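Local coordinates for water-soluble chlorophyll protein (Brassicaceae, PDB 5HPZ) that binds chlorophyll in a water-soluble, four-chain assembly, using a beta-trefoil fold related to the Kunitz protease inhibitors, at residues A[16-21]-A[58-63]; A[41-46]-A[87-92]; A[145-150]-A[163-168]. All blocks are in the same frame, centred on the assembly; numbering follows the deposited sequence.

Interaction 1 of 3, residues A[16-21]-A[58-63]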
loop_
_atom_site.group_PDB
_atom_site.type_symbol
_atom_site.label_atom_id
_atom_site.label_comp_id
_atom_site.label_asym_id
_atom_site.label_seq_id
_atom_site.Cartn_x
_atom_site.Cartn_y
_atom_site.Cartn_z
ATOM N N ALA A 16 -0.304 33.387 0.060
ATOM C CA ALA A 16 -1.496 32.952 -0.624
ATOM C C ALA A 16 -1.259 31.597 -1.359
ATOM O O ALA A 16 -0.121 31.201 -1.665
ATOM C CB ALA A 16 -1.948 34.032 -1.613
ATOM N N LYS A 17 -2.371 30.938 -1.673
ATOM C CA LYS A 17 -2.362 29.616 -2.266
ATOM C C LYS A 17 -2.317 29.538 -3.794
ATOM O O LYS A 17 -3.198 30.071 -4.519
ATOM C CB LYS A 17 -3.543 28.822 -1.739
ATOM C CG LYS A 17 -3.358 28.413 -0.283
ATOM C CD LYS A 17 -4.241 27.238 0.044
ATOM C CE LYS A 17 -4.304 26.994 1.540
ATOM N NZ LYS A 17 -5.642 27.346 2.071
ATOM N N TYR A 18 -1.287 28.824 -4.271
ATOM C CA TYR A 18 -1.124 28.481 -5.671
ATOM C C TYR A 18 -0.837 27.000 -5.930
ATOM O O TYR A 18 -0.086 26.367 -5.195
ATOM C CB TYR A 18 0.015 29.289 -6.233
ATOM C CG TYR A 18 -0.235 30.756 -6.077
ATOM C CD1 TYR A 18 0.080 31.412 -4.869
ATOM C CD2 TYR A 18 -0.780 31.493 -7.103
ATOM C CE1 TYR A 18 -0.177 32.766 -4.692
ATOM C CE2 TYR A 18 -1.040 32.852 -6.944
ATOM C CZ TYR A 18 -0.736 33.485 -5.734
ATOM O OH TYR A 18 -0.989 34.844 -5.558
ATOM N N PHE A 19 -1.467 26.463 -6.974
ATOM C CA PHE A 19 -1.008 25.218 -7.607
ATOM C C PHE A 19 0.259 25.515 -8.445
ATOM O O PHE A 19 0.334 26.549 -9.129
ATOM C CB PHE A 19 -2.027 24.678 -8.568
ATOM C CG PHE A 19 -3.390 24.454 -7.982
ATOM C CD1 PHE A 19 -3.591 23.502 -6.984
ATOM C CD2 PHE A 19 -4.483 25.170 -8.472
ATOM C CE1 PHE A 19 -4.864 23.267 -6.475
ATOM C CE2 PHE A 19 -5.751 24.961 -7.957
ATOM C CZ PHE A 19 -5.942 24.007 -6.956
ATOM N N ILE A 20 1.242 24.621 -8.400
ATOM C CA ILE A 20 2.334 24.661 -9.366
ATOM C C ILE A 20 2.075 23.662 -10.513
ATOM O O ILE A 20 1.985 22.449 -10.303
ATOM C CB ILE A 20 3.697 24.371 -8.745
ATOM C CG1 ILE A 20 4.027 25.398 -7.641
ATOM C CG2 ILE A 20 4.759 24.485 -9.820
ATOM C CD1 ILE A 20 5.236 25.057 -6.791
ATOM N N GLN A 21 1.954 24.180 -11.724
ATOM C CA GLN A 21 1.559 23.352 -12.843
ATOM C C GLN A 21 2.604 23.430 -13.951
ATOM O O GLN A 21 2.923 24.512 -14.382
ATOM C CB GLN A 21 0.197 23.775 -13.308
ATOM C CG GLN A 21 -0.868 23.064 -12.458
ATOM C CD GLN A 21 -2.248 23.587 -12.697
ATOM O OE1 GLN A 21 -2.502 24.237 -13.708
ATOM N NE2 GLN A 21 -3.141 23.329 -11.780
ATOM N N VAL A 58 0.427 25.106 -2.736
ATOM C CA VAL A 58 1.563 25.590 -1.958
ATOM C C VAL A 58 1.389 27.108 -1.718
ATOM O O VAL A 58 0.519 27.759 -2.332
ATOM C CB VAL A 58 2.878 25.418 -2.707
ATOM C CG1 VAL A 58 3.145 23.955 -3.059
ATOM C CG2 VAL A 58 2.887 26.266 -3.971
ATOM N N SER A 59 2.234 27.649 -0.855
ATOM C CA SER A 59 2.377 29.078 -0.731
ATOM C C SER A 59 3.819 29.379 -0.519
ATOM O O SER A 59 4.571 28.535 -0.023
ATOM C CB SER A 59 1.518 29.613 0.429
ATOM O OG SER A 59 1.909 28.991 1.635
ATOM N N PHE A 60 4.219 30.586 -0.912
ATOM C CA PHE A 60 5.610 31.027 -0.852
ATOM C C PHE A 60 5.785 32.099 0.251
ATOM O O PHE A 60 4.943 33.014 0.411
ATOM C CB PHE A 60 5.953 31.661 -2.189
ATOM C CG PHE A 60 5.514 30.843 -3.376
ATOM C CD1 PHE A 60 6.190 29.688 -3.716
ATOM C CD2 PHE A 60 4.408 31.190 -4.101
ATOM C CE1 PHE A 60 5.784 28.925 -4.804
ATOM C CE2 PHE A 60 4.021 30.446 -5.203
ATOM C CZ PHE A 60 4.716 29.303 -5.550
ATOM N N GLY A 61 6.866 31.990 0.996
ATOM C CA GLY A 61 7.204 32.996 2.021
ATOM C C GLY A 61 8.691 33.303 1.952
ATOM O O GLY A 61 9.506 32.411 1.738
ATOM N N TYR A 62 9.045 34.565 2.168
ATOM C CA TYR A 62 10.435 34.979 2.106
ATOM C C TYR A 62 11.196 34.441 3.262
ATOM O O TYR A 62 10.682 34.336 4.356
ATOM C CB TYR A 62 10.579 36.497 2.103
ATOM C CG TYR A 62 10.112 37.151 0.820
ATOM C CD1 TYR A 62 10.839 37.012 -0.375
ATOM C CD2 TYR A 62 8.936 37.930 0.799
ATOM C CE1 TYR A 62 10.403 37.626 -1.547
ATOM C CE2 TYR A 62 8.486 38.533 -0.366
ATOM C CZ TYR A 62 9.220 38.390 -1.545
ATOM O OH TYR A 62 8.741 39.024 -2.710
ATOM N N GLU A 63 12.446 34.119 2.999
ATOM C CA GLU A 63 13.353 33.684 4.012
ATOM C C GLU A 63 14.705 33.903 3.372
ATOM O O GLU A 63 14.942 33.389 2.256
ATOM C CB GLU A 63 13.146 32.202 4.355
ATOM C CG GLU A 63 14.298 31.587 5.157
ATOM C CD GLU A 63 14.464 32.216 6.516
ATOM O OE1 GLU A 63 13.419 32.560 7.157
ATOM O OE2 GLU A 63 15.640 32.357 6.925
#

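Interaction 2 of 3, residues A[41-46]-A[87-92]. With 68G (13'2-hydroxyl-Chlorophyll a), chain C.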
loop_
_atom_site.group_PDB
_atom_site.type_symbol
_atom_site.label_atom_id
_atom_site.label_comp_id
_atom_site.label_asym_id
_atom_site.label_seq_id
_atom_site.Cartn_x
_atom_site.Cartn_y
_atom_site.Cartn_z
ATOM N N CYS A 41 8.796 8.081 4.462
ATOM C CA CYS A 41 9.101 9.458 4.831
ATOM C C CYS A 41 10.606 9.698 4.719
ATOM O O CYS A 41 11.359 8.822 5.048
ATOM C CB CYS A 41 8.740 9.651 6.281
ATOM S SG CYS A 41 7.008 9.367 6.631
ATOM N N PRO A 42 11.048 10.878 4.334
ATOM C CA PRO A 42 10.204 11.972 3.802
ATOM C C PRO A 42 9.647 11.686 2.425
ATOM O O PRO A 42 10.233 10.927 1.673
ATOM C CB PRO A 42 11.192 13.151 3.659
ATOM C CG PRO A 42 12.558 12.529 3.582
ATOM C CD PRO A 42 12.509 11.134 4.178
ATOM N N LEU A 43 8.476 12.240 2.157
ATOM C CA LEU A 43 7.803 12.166 0.901
ATOM C C LEU A 43 8.557 12.925 -0.173
ATOM O O LEU A 43 9.302 13.918 0.113
ATOM C CB LEU A 43 6.431 12.807 1.023
ATOM C CG LEU A 43 5.493 12.104 1.989
ATOM C CD1 LEU A 43 4.234 12.926 2.065
ATOM C CD2 LEU A 43 5.155 10.670 1.517
ATOM N N GLY A 44 8.341 12.493 -1.422
ATOM C CA GLY A 44 8.888 13.183 -2.574
ATOM C C GLY A 44 7.815 14.036 -3.165
ATOM O O GLY A 44 6.691 14.100 -2.644
ATOM N N ILE A 45 8.141 14.658 -4.291
ATOM C CA ILE A 45 7.240 15.465 -5.035
ATOM C C ILE A 45 7.200 15.000 -6.492
ATOM O O ILE A 45 8.242 14.826 -7.123
ATOM C CB ILE A 45 7.645 16.949 -4.985
ATOM C CG1 ILE A 45 7.870 17.380 -3.540
ATOM C CG2 ILE A 45 6.575 17.765 -5.676
ATOM C CD1 ILE A 45 8.411 18.791 -3.390
ATOM N N THR A 46 6.004 14.701 -6.992
ATOM C CA THR A 46 5.843 14.287 -8.388
ATOM C C THR A 46 4.831 15.126 -9.078
ATOM O O THR A 46 4.015 15.801 -8.423
ATOM C CB THR A 46 5.392 12.824 -8.584
ATOM O OG1 THR A 46 4.096 12.587 -7.969
ATOM C CG2 THR A 46 6.431 11.892 -8.060
ATOM N N TRP A 87 -2.905 15.796 6.634
ATOM C CA TRP A 87 -1.589 15.348 6.451
ATOM C C TRP A 87 -1.343 14.073 7.242
ATOM O O TRP A 87 -0.748 14.092 8.316
ATOM C CB TRP A 87 -0.641 16.458 6.855
ATOM C CG TRP A 87 0.696 16.262 6.262
ATOM C CD1 TRP A 87 1.785 15.672 6.840
ATOM C CD2 TRP A 87 1.108 16.689 4.964
ATOM N NE1 TRP A 87 2.852 15.697 5.971
ATOM C CE2 TRP A 87 2.455 16.310 4.807
ATOM C CE3 TRP A 87 0.454 17.345 3.903
ATOM C CZ2 TRP A 87 3.166 16.571 3.644
ATOM C CZ3 TRP A 87 1.179 17.602 2.723
ATOM C CH2 TRP A 87 2.485 17.196 2.601
ATOM N N PRO A 88 -1.702 12.924 6.663
ATOM C CA PRO A 88 -1.843 11.788 7.576
ATOM C C PRO A 88 -0.597 10.934 7.763
ATOM O O PRO A 88 -0.678 9.904 8.429
ATOM C CB PRO A 88 -2.937 10.940 6.902
ATOM C CG PRO A 88 -2.871 11.323 5.442
ATOM C CD PRO A 88 -2.438 12.752 5.407
ATOM N N VAL A 89 0.516 11.295 7.123
ATOM C CA VAL A 89 1.777 10.604 7.333
ATOM C C VAL A 89 2.907 11.608 7.423
ATOM O O VAL A 89 2.747 12.814 7.079
ATOM C CB VAL A 89 2.095 9.607 6.214
ATOM C CG1 VAL A 89 1.134 8.435 6.312
ATOM C CG2 VAL A 89 2.031 10.303 4.849
ATOM N N CYS A 90 4.030 11.101 7.909
ATOM C CA CYS A 90 5.249 11.846 7.977
ATOM C C CYS A 90 5.116 13.102 8.847
ATOM O O CYS A 90 5.665 14.151 8.513
ATOM C CB CYS A 90 5.759 12.192 6.569
ATOM S SG CYS A 90 6.015 10.716 5.543
ATOM N N ASN A 91 4.412 12.979 9.974
ATOM C CA ASN A 91 3.989 14.165 10.734
ATOM C C ASN A 91 5.067 14.837 11.563
ATOM O O ASN A 91 4.947 15.986 11.948
ATOM C CB ASN A 91 2.848 13.758 11.636
ATOM C CG ASN A 91 1.599 13.529 10.861
ATOM O OD1 ASN A 91 1.055 12.403 10.802
ATOM N ND2 ASN A 91 1.135 14.599 10.209
ATOM N N GLU A 92 6.094 14.095 11.893
ATOM C CA GLU A 92 7.246 14.641 12.566
ATOM C C GLU A 92 8.105 15.488 11.633
ATOM O O GLU A 92 9.126 15.999 12.078
ATOM C CB GLU A 92 8.097 13.498 13.154
ATOM C CG GLU A 92 8.704 12.513 12.120
ATOM C CD GLU A 92 7.688 11.941 11.088
ATOM O OE1 GLU A 92 6.469 11.860 11.383
ATOM O OE2 GLU A 92 8.081 11.583 9.965
HETATM C C1 68G C . -1.649 8.617 -10.471
HETATM C C2 68G C . -2.885 7.861 -9.966
HETATM C C3 68G C . -2.774 6.404 -9.861
HETATM C C4 68G C . -1.468 5.849 -10.328
HETATM C C5 68G C . -3.921 5.476 -9.450
HETATM C C6 68G C . -4.163 5.473 -7.974
HETATM C C7 68G C . -2.966 5.106 -7.165
HETATM C C8 68G C . -3.521 4.711 -5.811
HETATM C C9 68G C . -4.139 5.890 -5.021
HETATM C C10 68G C . -2.378 4.181 -4.984
HETATM C C11 68G C . -2.558 2.721 -4.933
HETATM C C12 68G C . -1.483 2.311 -3.935
HETATM C C13 68G C . -0.759 1.128 -4.578
HETATM C C14 68G C . -1.752 -0.017 -4.920
HETATM C C15 68G C . 0.323 0.679 -3.573
HETATM C C16 68G C . 1.439 -0.082 -4.282
HETATM C C17 68G C . 2.398 -0.389 -3.143
HETATM C C18 68G C . 3.494 -1.191 -3.757
HETATM C C19 68G C . 4.747 -1.000 -2.936
HETATM C C20 68G C . 3.083 -2.660 -3.642
HETATM O O2A 68G C . -0.448 8.422 -9.649
HETATM C CGA 68G C . 0.293 9.550 -9.815
HETATM O O1A 68G C . 0.077 10.431 -10.662
HETATM C CBA 68G C . 1.389 9.708 -8.823
HETATM C CAA 68G C . 0.825 10.641 -7.701
HETATM C C2A 68G C . -0.257 9.956 -6.799
HETATM C C3A 68G C . 0.401 8.917 -5.988
HETATM C CMA 68G C . -0.592 7.798 -5.910
HETATM C C4A 68G C . 0.568 9.453 -4.635
HETATM C CHB 68G C . 1.138 8.845 -3.597
HETATM N NA 68G C . -0.053 10.610 -4.617
HETATM C C1A 68G C . -0.624 10.910 -5.792
HETATM C CHA 68G C . -1.384 12.008 -5.941
HETATM C CBD 68G C . -2.188 12.449 -7.049
HETATM C CGD 68G C . -3.160 11.447 -7.461
HETATM O O1D 68G C . -3.324 11.126 -8.662
HETATM O O2D 68G C . -3.878 10.854 -6.483
HETATM C CED 68G C . -4.778 9.884 -6.970
HETATM O O 68G C . -1.488 12.690 -8.211
HETATM C CAD 68G C . -2.827 13.654 -6.595
HETATM O OBD 68G C . -3.564 14.378 -7.327
HETATM C C3D 68G C . -2.460 13.879 -5.296
HETATM C C2D 68G C . -2.526 14.628 -4.161
HETATM C CMD 68G C . -3.271 15.767 -4.018
HETATM C C4D 68G C . -1.630 12.891 -4.960
HETATM N ND 68G C . -1.221 12.977 -3.706
HETATM C C1D 68G C . -1.780 14.081 -3.179
HETATM C CHD 68G C . -1.592 14.512 -1.871
HETATM C C4C 68G C . -0.927 13.954 -0.842
HETATM N NC 68G C . -0.169 12.824 -0.982
HETATM MG MG 68G C . 0.011 11.734 -2.707
HETATM C C3C 68G C . -0.779 14.335 0.464
HETATM C CAC 68G C . -1.405 15.536 1.138
HETATM C CBC 68G C . -2.844 15.045 1.524
HETATM C C2C 68G C . 0.018 13.441 1.089
HETATM C CMC 68G C . 0.365 13.509 2.394
HETATM C C1C 68G C . 0.402 12.486 0.191
HETATM C CHC 68G C . 1.171 11.398 0.347
HETATM C C4B 68G C . 1.308 10.311 -0.446
HETATM N NB 68G C . 1.084 10.333 -1.767
HETATM C C1B 68G C . 1.297 9.123 -2.281
HETATM C C2B 68G C . 1.657 8.312 -1.245
HETATM C CMB 68G C . 1.953 6.992 -1.357
HETATM C C3B 68G C . 1.714 9.065 -0.133
HETATM C CAB 68G C . 1.971 8.765 1.152
HETATM C CBB 68G C . 2.801 7.613 1.679
#

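Interaction 3 of 3, residues A[145-150]-A[163-168]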
loop_
_atom_site.group_PDB
_atom_site.type_symbol
_atom_site.label_atom_id
_atom_site.label_comp_id
_atom_site.label_asym_id
_atom_site.label_seq_id
_atom_site.Cartn_x
_atom_site.Cartn_y
_atom_site.Cartn_z
ATOM N N GLY A 145 14.605 20.021 -11.690
ATOM C CA GLY A 145 14.138 19.309 -12.895
ATOM C C GLY A 145 13.342 18.067 -12.552
ATOM O O GLY A 145 12.959 17.875 -11.398
ATOM N N THR A 146 13.142 17.194 -13.536
ATOM C CA THR A 146 12.544 15.885 -13.260
ATOM C C THR A 146 13.295 14.744 -13.923
ATOM O O THR A 146 14.084 14.966 -14.881
ATOM C CB THR A 146 11.055 15.859 -13.703
ATOM O OG1 THR A 146 10.973 15.963 -15.117
ATOM C CG2 THR A 146 10.261 17.035 -13.098
ATOM N N ILE A 147 13.085 13.559 -13.350
ATOM C CA ILE A 147 13.308 12.300 -13.994
ATOM C C ILE A 147 12.025 11.492 -13.884
ATOM O O ILE A 147 11.194 11.808 -13.024
ATOM C CB ILE A 147 14.382 11.455 -13.295
ATOM C CG1 ILE A 147 14.095 11.356 -11.805
ATOM C CG2 ILE A 147 15.770 12.003 -13.644
ATOM C CD1 ILE A 147 15.078 10.511 -11.058
ATOM N N PRO A 148 11.876 10.416 -14.704
ATOM C CA PRO A 148 10.730 9.524 -14.532
ATOM C C PRO A 148 10.772 8.890 -13.156
ATOM O O PRO A 148 11.786 8.298 -12.804
ATOM C CB PRO A 148 10.929 8.464 -15.646
ATOM C CG PRO A 148 11.737 9.172 -16.695
ATOM C CD PRO A 148 12.703 10.003 -15.865
ATOM N N GLY A 149 9.649 8.972 -12.408
ATOM C CA GLY A 149 9.593 8.507 -11.057
ATOM C C GLY A 149 8.915 7.163 -10.955
ATOM O O GLY A 149 8.566 6.564 -11.993
ATOM N N PRO A 150 8.685 6.700 -9.705
ATOM C CA PRO A 150 8.174 5.373 -9.418
ATOM C C PRO A 150 6.667 5.140 -9.647
ATOM O O PRO A 150 6.238 4.000 -9.593
ATOM C CB PRO A 150 8.533 5.180 -7.921
ATOM C CG PRO A 150 8.645 6.531 -7.391
ATOM C CD PRO A 150 9.075 7.425 -8.488
ATOM N N ASP A 163 20.684 21.158 -17.940
ATOM C CA ASP A 163 19.741 22.117 -18.504
ATOM C C ASP A 163 18.576 21.415 -19.249
ATOM O O ASP A 163 17.477 21.960 -19.330
ATOM C CB ASP A 163 20.446 23.095 -19.500
ATOM C CG ASP A 163 21.359 24.139 -18.816
ATOM O OD1 ASP A 163 21.327 24.313 -17.580
ATOM O OD2 ASP A 163 22.118 24.845 -19.531
ATOM N N ALA A 164 18.813 20.241 -19.828
ATOM C CA ALA A 164 17.749 19.561 -20.566
ATOM C C ALA A 164 16.650 18.993 -19.590
ATOM O O ALA A 164 15.566 18.581 -20.015
ATOM C CB ALA A 164 18.338 18.450 -21.399
ATOM N N LYS A 165 16.935 18.976 -18.286
ATOM C CA LYS A 165 15.996 18.432 -17.346
ATOM C C LYS A 165 15.152 19.459 -16.611
ATOM O O LYS A 165 14.284 19.079 -15.813
ATOM C CB LYS A 165 16.689 17.555 -16.350
ATOM C CG LYS A 165 17.187 16.269 -16.955
ATOM C CD LYS A 165 17.720 15.446 -15.826
ATOM C CE LYS A 165 18.425 14.247 -16.395
ATOM N NZ LYS A 165 19.533 13.879 -15.509
ATOM N N THR A 166 15.363 20.738 -16.888
ATOM C CA THR A 166 14.631 21.798 -16.178
ATOM C C THR A 166 13.116 21.626 -16.273
ATOM O O THR A 166 12.586 21.251 -17.314
ATOM C CB THR A 166 15.051 23.138 -16.730
ATOM O OG1 THR A 166 16.439 23.285 -16.415
ATOM C CG2 THR A 166 14.258 24.301 -16.085
ATOM N N LEU A 167 12.450 21.846 -15.150
ATOM C CA LEU A 167 10.994 21.819 -15.075
ATOM C C LEU A 167 10.464 23.222 -15.209
ATOM O O LEU A 167 10.725 24.057 -14.344
ATOM C CB LEU A 167 10.545 21.215 -13.741
ATOM C CG LEU A 167 9.002 21.192 -13.602
ATOM C CD1 LEU A 167 8.353 20.285 -14.648
ATOM C CD2 LEU A 167 8.719 20.698 -12.183
ATOM N N PHE A 168 9.705 23.470 -16.275
ATOM C CA PHE A 168 9.083 24.756 -16.495
ATOM C C PHE A 168 7.655 24.749 -15.960
ATOM O O PHE A 168 6.877 23.826 -16.264
ATOM C CB PHE A 168 9.173 25.132 -17.987
ATOM C CG PHE A 168 10.595 25.251 -18.468
ATOM C CD1 PHE A 168 11.386 26.313 -18.065
ATOM C CD2 PHE A 168 11.159 24.272 -19.288
ATOM C CE1 PHE A 168 12.702 26.416 -18.485
ATOM C CE2 PHE A 168 12.484 24.368 -19.690
ATOM C CZ PHE A 168 13.248 25.443 -19.303
HETATM O O HOH W 1 11.452 18.247 -16.207
#

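Interaction 1 of 3, residues A[16-21]-A[58-63]
Tyr18 and Phe60 meet ring to ring with their side chains crossing at about a right angle, Tyr18 CD1 lying 4.1 Å from Phe60 CE2 in an oblique approach. Ile20 comes to the edge of the same phenyl ring: its CD1 stands near the ring plane, 4.4 Å from Phe60 CE1. The aliphatic pair repeats the crossed geometry, since Ile20 and Val58 also run at roughly 90° to each other, with Ile20 CD1 3.9 Å from Val58 CG2. The first torsion of Val58 puts CG2 between the backbone N and the carbonyl carbon, where it also comes within 3.2 Å of Tyr18 O. The two strand directions differ by 102°, and consistent with this steep angle a single antiparallel bridge joins Tyr18 and Val58. Tyr18 N donates to Val58 O over 2.9 Å, nearly straight at 172°, and Val58 N returns a bond to Tyr18 O of 2.8 Å. Beyond this pair, Lys17 CA makes a CH···O contact with Val58 O, and Ser59 CB packs on Ala16 O. Elsewhere Phe60 meets Phe171 edge-to-face, Trp97 touches both Ile20 and Val58, and the Tyr18 hydroxyl is hydrogen-bonded to Lys13 N. Short antiparallel bridging between steeply inclined strands, closed over a buried apolar cluster, is in keeping with the barrel of the beta-trefoil fold of the Kunitz family.

Interaction 2 of 3, residues A[41-46]-A[87-92]
The bond from Asn91 ND2 to Trp87 O, 2.7 Å long and in the plane of the Asn91 amide, closes a turn in the loop that meets Cys41 and Leu43. In this beta-trefoil of the Kunitz family the loop both carries a disulfide and lines the chlorophyll pocket. The 13'2-hydroxyl-chlorophyll a lays its methyl carbon CMC over one face of the Trp87 indole, displaced toward the rim, while its CAC atom approaches Trp87 CZ3 at 3.7 Å. Both Leu43 methyls reach the pigment, and CD1 also touches the indole. Leu43 CD1 lies 4.1 Å from Trp87 CZ2 and 3.8 Å from the bridge carbon CHC of the chlorophyll, and Leu43 CD2 is 3.7 Å from the chlorophyll CAB. Val89 CG2 adds a further apolar contact to CAB. An alanine at Trp87 would remove the indole and would probably leave Leu43 CD1 and the chlorophyll CMC and CAC atoms without their aromatic wall, opening a gap beside the pigment. Leu43 CG also rests 3.9 Å from Cys90 SG, which places the leucine between the pigment and the disulfide, and a cis peptide precedes Pro42 just after Cys41. In both cysteines SG is anti to the carbonyl carbon, and Cys41 SG joins Cys90 SG at 2.0 Å with a disulfide torsion of -92°.

Interaction 3 of 3, residues A[145-150]-A[163-168]
Gly145 and Thr166 bring their backbones together in a single bridge, their CA atoms 4.1 Å apart, where strand 142-148 of the four-stranded antiparallel sheet passes the connection between strands 155-160 and 169-173 of the beta-trefoil, just after a short 3-10 segment at 163-165. The approach is so close that Gly145 CA lies 2.9 Å from Lys165 O, and a CB on residue 145 would collide with that oxygen, consistent with a glycine here. Lys165 O takes the Thr146 N-H in a hydrogen bond of 3.2 Å, bent to 145°, and a water donates to the same oxygen. That water is also hydrogen-bonded to Thr146 OG1 at 2.6 Å, and therefore joins the threonine hydroxyl to the carbonyl that its own backbone N-H already holds. With OG1 placed between the backbone N and the carbonyl carbon (chi1 67°), Thr146 turns its methyl the other way, anti to the carbonyl carbon. Thr146 and Leu167 cross obliquely, and CG2 of the threonine lies 4.1 Å from each of the Leu167 methyls, CD1 and CD2. The Lys165 chain lies against the strand backbone, its CD 3.8 Å from Thr146 O, with CE near Ile147 CG2. Its ammonium group continues to a salt bridge with Glu108. Here one carbonyl, Lys165 O, serves a backbone donor and a water together, and the water adds a second link between Thr146 and the turn beside the direct, somewhat bent N-H bond, tying the threonine through both its backbone and its hydroxyl.

Overall arrangement
The three contacts tie separate parts of one beta-trefoil together without touching one another, their centres lying 18 to 21 Å apart. Interactions 1 and 2 interleave along the chain, since the order is 16-21, 41-46, 58-63, 87-92; interaction 3 comes after both. Interactions 1 and 3 stand on opposite sides of the chain's centre. The strand of 16-21 pairs with 169-173, which follows directly on the loop at 163-168, and the strand of 145-150 belongs to a four-stranded antiparallel sheet. Of the three, interaction 2 lines the chlorophyll pocket, whereas interactions 1 and 3 join strands and turns farther from the pigment.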